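PDB 3BTV: Galactose/lactose metabolism regulatory protein GAL80 from Saccharomyces cerevisiae, which binds the transcriptional activator GAL4 and so blocks expression of the galactose and lactose metabolic genes when no inducing sugar is present. Local coordinates for residues 41-46 with 50-55; 26-29 with 35-38. The protein carries 1 engineered substitution. All coordinates share one frame; numbering follows the deposited sequence.

Overall arrangement
The chain enters the Rossmann fold through strand 21-26, and both contacts lie on the path that leads from it, through helix 39-45, to the next strand, 50-56. Contact 2 comes first: it closes the loop after strand 21-26 by bringing residues 26-29 against 35-38, just ahead of the helix. Contact 1 follows in series, bringing most of the helix and the residue after it, 41-46, against strand residues 50-55 across a three-residue turn. Neither encloses the other; their centres are about 11 Å apart. They meet at two places: Pro41 lies against the carbonyl of Ile36, and Leu28 packs against Ile52 and Leu55, which ties the first loop of the beta-alpha-beta unit to its second strand.

Contact 1. Residues 41-46 with 50-55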
loop_
_atom_site.group_PDB
_atom_site.type_symbol
_atom_site.label_atom_id
_atom_site.label_comp_id
_atom_site.label_asym_id
_atom_site.label_seq_id
_atom_site.Cartn_x
_atom_site.Cartn_y
_atom_site.Cartn_z
ATOM N N PRO B 41 -18.649 -3.012 -32.467
ATOM C CA PRO B 41 -18.520 -1.599 -32.834
ATOM C C PRO B 41 -17.182 -1.298 -33.514
ATOM O O PRO B 41 -17.147 -0.581 -34.513
ATOM C CB PRO B 41 -18.611 -0.887 -31.481
ATOM C CG PRO B 41 -19.499 -1.770 -30.670
ATOM C CD PRO B 41 -19.157 -3.185 -31.093
ATOM N N ALA B 42 -16.095 -1.855 -32.986
ATOM C CA ALA B 42 -14.772 -1.659 -33.574
ATOM C C ALA B 42 -14.702 -2.150 -35.020
ATOM O O ALA B 42 -14.324 -1.404 -35.926
ATOM C CB ALA B 42 -13.712 -2.341 -32.731
ATOM N N ILE B 43 -15.063 -3.410 -35.234
ATOM C CA ILE B 43 -15.021 -3.998 -36.567
ATOM C C ILE B 43 -15.956 -3.267 -37.529
ATOM O O ILE B 43 -15.702 -3.200 -38.736
ATOM C CB ILE B 43 -15.395 -5.492 -36.531
ATOM C CG1 ILE B 43 -14.446 -6.257 -35.602
ATOM C CG2 ILE B 43 -15.388 -6.086 -37.939
ATOM C CD1 ILE B 43 -14.728 -7.743 -35.529
ATOM N N LEU B 44 -17.038 -2.718 -36.984
ATOM C CA LEU B 44 -18.025 -2.008 -37.786
ATOM C C LEU B 44 -17.412 -0.742 -38.373
ATOM O O LEU B 44 -17.651 -0.394 -39.531
ATOM C CB LEU B 44 -19.239 -1.656 -36.927
ATOM C CG LEU B 44 -20.447 -1.041 -37.631
ATOM C CD1 LEU B 44 -20.897 -1.917 -38.791
ATOM C CD2 LEU B 44 -21.581 -0.835 -36.640
ATOM N N GLN B 45 -16.605 -0.070 -37.565
ATOM C CA GLN B 45 -16.000 1.198 -37.952
ATOM C C GLN B 45 -14.826 1.004 -38.916
ATOM O O GLN B 45 -14.558 1.852 -39.769
ATOM C CB GLN B 45 -15.549 1.953 -36.703
ATOM C CG GLN B 45 -15.491 3.460 -36.874
ATOM C CD GLN B 45 -15.661 4.189 -35.559
ATOM O OE1 GLN B 45 -15.794 3.567 -34.506
ATOM N NE2 GLN B 45 -15.663 5.516 -35.612
ATOM N N LEU B 46 -14.133 -0.119 -38.775
ATOM C CA LEU B 46 -13.014 -0.443 -39.652
ATOM C C LEU B 46 -13.459 -1.449 -40.707
ATOM O O LEU B 46 -12.756 -2.418 -41.007
ATOM C CB LEU B 46 -11.846 -0.985 -38.826
ATOM C CG LEU B 46 -11.430 -0.054 -37.683
ATOM C CD1 LEU B 46 -10.590 -0.771 -36.625
ATOM C CD2 LEU B 46 -10.698 1.173 -38.222
ATOM N N PHE B 50 -11.462 -4.918 -41.897
ATOM C CA PHE B 50 -12.001 -6.153 -41.336
ATOM C C PHE B 50 -13.373 -6.510 -41.889
ATOM O O PHE B 50 -14.216 -5.639 -42.100
ATOM C CB PHE B 50 -12.097 -6.051 -39.814
ATOM C CG PHE B 50 -10.768 -5.924 -39.118
ATOM C CD1 PHE B 50 -10.306 -4.684 -38.700
ATOM C CD2 PHE B 50 -9.993 -7.043 -38.865
ATOM C CE1 PHE B 50 -9.089 -4.556 -38.051
ATOM C CE2 PHE B 50 -8.778 -6.928 -38.215
ATOM C CZ PHE B 50 -8.325 -5.682 -37.806
ATOM N N GLN B 51 -13.593 -7.802 -42.100
ATOM C CA GLN B 51 -14.899 -8.305 -42.491
ATOM C C GLN B 51 -15.203 -9.632 -41.802
ATOM O O GLN B 51 -14.375 -10.542 -41.793
ATOM C CB GLN B 51 -14.983 -8.467 -44.011
ATOM C CG GLN B 51 -15.437 -7.216 -44.746
ATOM C CD GLN B 51 -16.790 -6.724 -44.267
ATOM O OE1 GLN B 51 -16.881 -5.947 -43.317
ATOM N NE2 GLN B 51 -17.850 -7.174 -44.928
ATOM N N ILE B 52 -16.398 -9.734 -41.228
ATOM C CA ILE B 52 -16.834 -10.964 -40.577
ATOM C C ILE B 52 -17.384 -11.958 -41.594
ATOM O O ILE B 52 -18.513 -11.821 -42.066
ATOM C CB ILE B 52 -17.891 -10.673 -39.495
ATOM C CG1 ILE B 52 -17.254 -9.913 -38.325
ATOM C CG2 ILE B 52 -18.526 -11.957 -39.001
ATOM C CD1 ILE B 52 -18.240 -9.518 -37.235
ATOM N N THR B 53 -16.579 -12.963 -41.925
ATOM C CA THR B 53 -16.948 -13.932 -42.947
ATOM C C THR B 53 -17.436 -15.249 -42.349
ATOM O O THR B 53 -17.979 -16.096 -43.054
ATOM C CB THR B 53 -15.766 -14.229 -43.887
ATOM O OG1 THR B 53 -14.735 -14.911 -43.160
ATOM C CG2 THR B 53 -15.210 -12.937 -44.472
ATOM N N ALA B 54 -17.235 -15.420 -41.049
ATOM C CA ALA B 54 -17.637 -16.650 -40.381
ATOM C C ALA B 54 -18.119 -16.371 -38.965
ATOM O O ALA B 54 -17.754 -15.364 -38.362
ATOM C CB ALA B 54 -16.491 -17.636 -40.363
ATOM N N LEU B 55 -18.934 -17.276 -38.432
ATOM C CA LEU B 55 -19.516 -17.090 -37.109
ATOM C C LEU B 55 -19.897 -18.459 -36.573
ATOM O O LEU B 55 -20.414 -19.290 -37.318
ATOM C CB LEU B 55 -20.767 -16.218 -37.219
ATOM C CG LEU B 55 -21.009 -15.136 -36.176
ATOM C CD1 LEU B 55 -19.970 -14.047 -36.321
ATOM C CD2 LEU B 55 -22.406 -14.557 -36.317
#
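Ile43 and Phe50 form the apolar centre where helix 39-45 lies against strand 50-56, the second half of the first beta-alpha-beta unit of the Rossmann fold. Their side chains cross at about a right angle, and the methyl branch of the isoleucine does the touching: Ile43 CG2 sits 3.8 Å from Phe50 CB. The first torsion of Ile43 explains this, for at chi1 -58° CG2 stands anti to the backbone nitrogen and CG1 is anti to the carbonyl carbon. The same methyl also reaches two residues along the strand, with Ile43 CG2 4.3 Å from Ile52 CG1. Residues 50 and 52, alternate positions of the strand, therefore offer side chains to a single helix residue.

Farther out, Leu46 approaches the Phe50 ring at its edge, near the ring plane, with Leu46 CB 4.0 Å from Phe50 CD1. Tyr372 of helix 363-380 makes an edge-to-face contact with this ring and also touches Ile43, while Ile21 and Val23 of the neighbouring strand pack against the phenylalanine. All four residues that meet across the contact are buried.

The polar edge lies at the turn. Leu46 is the first residue to leave helical backbone angles, yet its amide still bonds to Ala42 O, while its carbonyl faces the incoming strand. Phe50 N donates to Leu46 O over 3.0 Å, fastening the three-residue connection at its ends. The acceptor side is almost linear, C=O...N 171°, whereas the N-H...O angle at the Phe50 hydrogen is only 144°.

Contact 2. Residues 26-29 with 35-38; sequences VGLN and AIKT
Water 1 is gripped between Gly27, Asn29 and Ile36, bridging the two ends of the loop that follows the first strand of the Rossmann fold. It accepts from Asn29 N at 2.7 Å and, more weakly, from Ile36 N at 3.0 Å. Toward Gly27 O the water can act as donor, over 3.2 Å, although more acceptors lie within its reach than it has protons. One solvent molecule thus joins backbone groups from both segments of the loop, and serves the amides of Asn29 and Ile36. In classical Rossmann domains the turn after the first strand is the glycine-rich, dinucleotide-binding one; the placement of Gly27 directly after strand 21-26 is consistent with that plan.

Gly27 also meets the second segment directly: the methyl of Ala35, whose bond from the backbone points toward residues 26-29, lies 3.5 Å from Gly27 O. Beside it, one branch of Leu28 reaches across the loop. With CG anti to the backbone nitrogen (chi1 173°), the side chain carries Leu28 CD1 to 3.7 Å from Ile36 N, so the methyl lies against the backbone between Ala35 and Ile36. The same methyl meets Ile36 CD1 at 4.0 Å, a methyl-to-methyl contact. Ile52 and Leu55 of strand 50-56 also touch Leu28, carrying this apolar patch into the sheet.

Asn29 meets Ile36 through its backbone carbonyl; its side-chain OD1 accepts from Ala31 N within the same loop, and its side chain also touches Thr62 and Thr66 of helix 60-69. The carbonyl rests against the branched beta carbon of Ile36, where Asn29 O comes within 3.3 Å of Ile36 CB and 3.6 Å of Ile36 CG2.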
loop_
_atom_site.group_PDB
_atom_site.type_symbol
_atom_site.label_atom_id
_atom_site.label_comp_id
_atom_site.label_asym_id
_atom_site.label_seq_id
_atom_site.Cartn_x
_atom_site.Cartn_y
_atom_site.Cartn_z
ATOM N N VAL B 26 -16.201 -16.482 -32.533
ATOM C CA VAL B 26 -16.861 -17.327 -31.547
ATOM C C VAL B 26 -17.248 -16.486 -30.335
ATOM O O VAL B 26 -16.379 -15.989 -29.613
ATOM C CB VAL B 26 -15.941 -18.456 -31.060
ATOM C CG1 VAL B 26 -16.693 -19.358 -30.092
ATOM C CG2 VAL B 26 -15.413 -19.265 -32.231
ATOM N N GLY B 27 -18.547 -16.321 -30.108
ATOM C CA GLY B 27 -19.010 -15.627 -28.920
ATOM C C GLY B 27 -19.671 -14.302 -29.230
ATOM O O GLY B 27 -19.919 -13.492 -28.333
ATOM N N LEU B 28 -19.951 -14.078 -30.508
ATOM C CA LEU B 28 -20.651 -12.868 -30.925
ATOM C C LEU B 28 -22.154 -13.110 -30.988
ATOM O O LEU B 28 -22.616 -14.002 -31.690
ATOM C CB LEU B 28 -20.156 -12.396 -32.289
ATOM C CG LEU B 28 -20.973 -11.238 -32.852
ATOM C CD1 LEU B 28 -21.027 -10.089 -31.840
ATOM C CD2 LEU B 28 -20.400 -10.783 -34.190
ATOM N N ASN B 29 -22.913 -12.311 -30.250
ATOM C CA ASN B 29 -24.361 -12.450 -30.232
ATOM C C ASN B 29 -25.042 -11.091 -30.249
ATOM O O ASN B 29 -24.913 -10.313 -29.302
ATOM C CB ASN B 29 -24.801 -13.238 -29.002
ATOM C CG ASN B 29 -26.295 -13.487 -28.976
ATOM O OD1 ASN B 29 -27.064 -12.852 -29.702
ATOM N ND2 ASN B 29 -26.715 -14.419 -28.134
ATOM N N ALA B 35 -19.257 -9.106 -26.641
ATOM C CA ALA B 35 -18.572 -9.005 -27.918
ATOM C C ALA B 35 -19.347 -8.032 -28.796
ATOM O O ALA B 35 -18.759 -7.243 -29.535
ATOM C CB ALA B 35 -18.471 -10.356 -28.582
ATOM N N ILE B 36 -20.673 -8.090 -28.699
ATOM C CA ILE B 36 -21.538 -7.194 -29.456
ATOM C C ILE B 36 -21.328 -5.735 -29.035
ATOM O O ILE B 36 -21.519 -4.814 -29.829
ATOM C CB ILE B 36 -23.023 -7.575 -29.298
ATOM C CG1 ILE B 36 -23.889 -6.749 -30.248
ATOM C CG2 ILE B 36 -23.478 -7.395 -27.856
ATOM C CD1 ILE B 36 -23.595 -7.011 -31.714
ATOM N N LYS B 37 -20.908 -5.538 -27.790
ATOM C CA LYS B 37 -20.758 -4.194 -27.240
ATOM C C LYS B 37 -19.348 -3.610 -27.372
ATOM O O LYS B 37 -19.161 -2.403 -27.209
ATOM C CB LYS B 37 -21.199 -4.169 -25.774
ATOM C CG LYS B 37 -22.668 -4.520 -25.564
ATOM C CD LYS B 37 -23.014 -4.586 -24.080
ATOM C CE LYS B 37 -24.425 -5.114 -23.854
ATOM N NZ LYS B 37 -24.744 -5.258 -22.401
ATOM N N THR B 38 -18.361 -4.451 -27.668
ATOM C CA THR B 38 -16.978 -3.987 -27.736
ATOM C C THR B 38 -16.327 -4.318 -29.066
ATOM O O THR B 38 -15.976 -3.428 -29.827
ATOM C CB THR B 38 -16.124 -4.583 -26.603
ATOM O OG1 THR B 38 -16.275 -6.011 -26.588
ATOM C CG2 THR B 38 -16.551 -4.009 -25.261
HETATM O O HOH W 1 -21.730 -10.886 -28.323
#